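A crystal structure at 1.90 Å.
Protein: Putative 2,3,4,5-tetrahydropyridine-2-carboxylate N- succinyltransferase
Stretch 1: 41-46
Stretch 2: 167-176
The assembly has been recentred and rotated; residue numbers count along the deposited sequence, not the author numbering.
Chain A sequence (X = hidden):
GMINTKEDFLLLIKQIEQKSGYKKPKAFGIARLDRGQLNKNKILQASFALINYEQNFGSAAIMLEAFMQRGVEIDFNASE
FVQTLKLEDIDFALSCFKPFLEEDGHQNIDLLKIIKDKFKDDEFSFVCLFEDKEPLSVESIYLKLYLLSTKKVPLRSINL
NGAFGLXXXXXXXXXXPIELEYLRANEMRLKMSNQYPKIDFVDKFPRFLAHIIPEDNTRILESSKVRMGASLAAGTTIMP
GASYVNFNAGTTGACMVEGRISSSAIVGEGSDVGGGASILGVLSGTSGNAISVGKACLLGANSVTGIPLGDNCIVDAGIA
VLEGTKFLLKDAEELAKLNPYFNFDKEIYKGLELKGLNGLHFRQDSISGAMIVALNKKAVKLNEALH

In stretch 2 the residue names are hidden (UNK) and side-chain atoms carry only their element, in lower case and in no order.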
# COMPACT_ATOMS: atom_id res chain seq x y z
N ASN A 41 43.02 5.79 -48.97
CA ASN A 41 42.78 7.15 -48.48
C ASN A 41 41.86 7.23 -47.26
O ASN A 41 41.64 8.31 -46.71
CB ASN A 41 42.20 8.00 -49.60
CG ASN A 41 43.12 8.06 -50.79
OD1 ASN A 41 44.30 8.42 -50.67
ND2 ASN A 41 42.60 7.70 -51.96
N LYS A 42 41.28 6.10 -46.88
CA LYS A 42 40.40 6.03 -45.72
C LYS A 42 41.29 5.88 -44.50
O LYS A 42 42.09 4.97 -44.45
CB LYS A 42 39.48 4.84 -45.88
CG LYS A 42 38.19 4.92 -45.12
CD LYS A 42 37.31 3.70 -45.45
CE LYS A 42 36.56 3.89 -46.78
NZ LYS A 42 35.46 4.91 -46.68
N ILE A 43 41.21 6.83 -43.56
CA ILE A 43 41.95 6.74 -42.30
C ILE A 43 41.03 5.99 -41.31
O ILE A 43 39.94 6.47 -40.96
CB ILE A 43 42.32 8.13 -41.74
CG1 ILE A 43 43.07 8.99 -42.80
CG2 ILE A 43 43.10 8.00 -40.43
CD1 ILE A 43 44.17 8.30 -43.54
N LEU A 44 41.47 4.79 -40.93
CA LEU A 44 40.77 3.94 -40.00
C LEU A 44 41.11 4.15 -38.53
O LEU A 44 40.30 3.77 -37.68
CB LEU A 44 40.99 2.48 -40.34
CG LEU A 44 40.82 2.10 -41.81
CD1 LEU A 44 40.98 0.61 -41.88
CD2 LEU A 44 39.46 2.54 -42.31
N GLN A 45 42.27 4.72 -38.24
CA GLN A 45 42.72 4.99 -36.89
C GLN A 45 43.94 5.91 -36.92
O GLN A 45 44.72 5.89 -37.88
CB GLN A 45 43.11 3.68 -36.17
CG GLN A 45 43.39 3.88 -34.70
CD GLN A 45 43.62 2.59 -33.92
OE1 GLN A 45 43.05 2.41 -32.83
NE2 GLN A 45 44.46 1.71 -34.47
N ALA A 46 44.11 6.66 -35.85
CA ALA A 46 45.28 7.49 -35.63
C ALA A 46 45.82 7.23 -34.22
O ALA A 46 45.03 7.07 -33.26
CB ALA A 46 44.88 8.95 -35.79
N UNK A 167 33.77 8.67 -38.75
CA UNK A 167 34.49 7.42 -38.49
C UNK A 167 33.89 6.27 -39.31
O UNK A 167 32.69 6.22 -39.51
c UNK A 167 36.67 8.22 -36.28
c UNK A 167 35.13 8.13 -36.05
c UNK A 167 34.44 7.12 -36.99
c UNK A 167 34.84 7.78 -34.63
N UNK A 168 34.74 5.38 -39.82
CA UNK A 168 34.31 4.17 -40.51
C UNK A 168 34.11 3.02 -39.54
O UNK A 168 34.92 2.81 -38.63
o UNK A 168 35.58 4.74 -42.48
c UNK A 168 35.37 3.74 -41.53
N UNK A 169 33.00 2.32 -39.70
CA UNK A 169 32.75 1.05 -39.01
C UNK A 169 33.67 0.01 -39.61
O UNK A 169 33.60 -0.28 -40.81
c UNK A 169 30.94 -0.58 -38.29
o UNK A 169 31.48 -0.76 -37.19
n UNK A 169 30.05 -1.45 -38.80
c UNK A 169 31.28 0.62 -39.13
N UNK A 170 34.53 -0.56 -38.78
CA UNK A 170 35.55 -1.51 -39.24
C UNK A 170 35.60 -2.68 -38.27
O UNK A 170 35.11 -2.60 -37.14
c UNK A 170 36.93 0.29 -40.45
c UNK A 170 37.47 -0.32 -38.03
c UNK A 170 36.96 -0.85 -39.38
N UNK A 171 36.20 -3.76 -38.75
CA UNK A 171 36.58 -4.91 -37.92
C UNK A 171 37.90 -4.58 -37.25
O UNK A 171 38.70 -3.82 -37.79
c UNK A 171 36.71 -6.16 -38.77
N UNK A 172 38.12 -5.17 -36.06
CA UNK A 172 39.30 -4.91 -35.27
C UNK A 172 39.85 -6.25 -34.85
O UNK A 172 39.11 -7.12 -34.35
c UNK A 172 40.49 -1.14 -34.33
c UNK A 172 38.53 0.85 -34.84
c UNK A 172 37.12 -2.45 -34.52
c UNK A 172 38.99 -4.06 -34.05
c UNK A 172 38.43 -2.74 -34.33
c UNK A 172 40.83 0.21 -34.46
c UNK A 172 39.85 1.18 -34.74
c UNK A 172 38.18 -0.49 -34.68
c UNK A 172 39.14 -1.50 -34.42
n UNK A 172 36.96 -1.11 -34.74
N UNK A 173 41.11 -6.46 -35.21
CA UNK A 173 41.80 -7.73 -34.96
C UNK A 173 43.09 -7.41 -34.23
O UNK A 173 43.99 -6.74 -34.78
c UNK A 173 42.11 -8.41 -36.30
o UNK A 173 42.74 -9.67 -36.11
N UNK A 174 43.18 -7.82 -32.98
CA UNK A 174 44.31 -7.45 -32.13
C UNK A 174 44.63 -5.95 -32.20
O UNK A 174 45.78 -5.50 -32.32
o UNK A 174 44.48 -10.13 -31.15
o UNK A 174 45.81 -10.65 -32.79
c UNK A 174 45.52 -8.32 -32.43
c UNK A 174 45.26 -9.81 -32.08
N UNK A 175 43.54 -5.21 -32.06
CA UNK A 175 43.47 -3.77 -32.06
C UNK A 175 43.87 -3.12 -33.38
O UNK A 175 44.06 -1.93 -33.40
o UNK A 175 44.02 -3.22 -28.37
o UNK A 175 42.13 -3.59 -29.48
c UNK A 175 44.21 -3.17 -30.82
c UNK A 175 43.40 -3.36 -29.46
N UNK A 176 43.95 -3.88 -34.47
CA UNK A 176 44.22 -3.34 -35.81
C UNK A 176 42.93 -3.31 -36.64
O UNK A 176 42.25 -4.33 -36.73
n UNK A 176 49.25 -2.15 -34.97
c UNK A 176 46.50 -4.56 -35.80
c UNK A 176 45.22 -4.25 -36.55
c UNK A 176 48.69 -3.52 -35.25
c UNK A 176 47.19 -3.32 -35.47
O HOH W 1 37.62 5.98 -39.29
O HOH W 2 36.67 7.07 -41.99
O HOH W 3 37.52 3.74 -38.22
O HOH W 4 42.88 -0.12 -31.68
O HOH W 5 46.01 -0.25 -33.01

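Position 167 carries four side-chain carbons, forked at the second; their end comes nearer to stretch 1 than CB does but makes no contact. A fork one carbon beyond CB is leucine: Leu-167, the first residue after a helix to leave helical phi/psi, buried but not part of this contact.

Position 168 has one carbon and then one oxygen, with CB directed toward stretch 1. The oxygen lies 3.6 Å from CD of Lys-42, and CB lies 4.3 Å from CD2 of Leu-44. A single hydroxyl on an unbranched CB makes this Ser-168. Two waters connect it to Ile-43 O: water 1 accepts from Ser-168 N at 3.0 Å and donates to Ile-43 O at 2.9 Å, while water 2 sits 2.6 Å from Ser-168 OG and makes a weak bond to Ile-43 O at 3.5 Å.

At 169 there are two carbons, the second bearing one oxygen and one nitrogen, an amide that fits Asn-169. It is out of reach of stretch 1.

Position 170 shows three carbons, CB carrying the other two, and CB points toward stretch 1. One branch comes 3.9 Å from CD2 of Leu-44. Branching at CB with nothing beyond is Val-170, whose CG1 makes that approach, an apolar pairing of two buried side chains.

Position 171 has a lone carbon, hence Ala-171, and it is out of reach.

Position 172 holds one carbon followed by fused five- and six-membered rings with eight carbons and one nitrogen. CB points sideways, yet the end of the side chain comes nearer: a carbon of the six-membered ring is 3.5 Å from Gln-45 OE1, and its neighbour in the ring is 3.9 Å from Leu-44 O. The fused rings are an indole, so this is Trp-172, and the two carbons are CZ3 and CH2. Both oxygens approach the ring obliquely.

Position 173, one carbon then one oxygen, is Ser-173, out of reach. Position 174, two carbons with two oxygens on the second, is a carboxylate one carbon beyond CB: Asp-174, also out of reach.

Position 175 again has two carbons with two oxygens on the second, and its CB points sideways. Its backbone O lies 3.8 Å from Gln-45 NE2. The carboxylate makes it Asp-175. Water closes the gap: water 4 donates to Gln-45 OE1 and to Asp-175 O, both at 2.8 Å, and water 5 accepts from Gln-45 NE2 at 2.9 Å while donating to Asp-175 O at 2.6 Å.

Position 176 has four carbons in a row ending in nitrogen, Lys-176, its CB directed away. It closes a type I' turn from Ser-173, with Ser-173 N to Lys-176 O and Lys-176 N to Ser-173 O both 2.9 Å.

The contact is modest, 275 Å² in all, and has no direct hydrogen bond across it. The strand axes cross at 45° and stay well apart, so side chains and water span the space. The rule is to pack Leu-44 against Val-170, bring the indole up to Leu-44 and Gln-45, and let ordered waters join polar groups that make no direct hydrogen bond across the contact.

Stretch 2 167-176: LSNVAWSDDK
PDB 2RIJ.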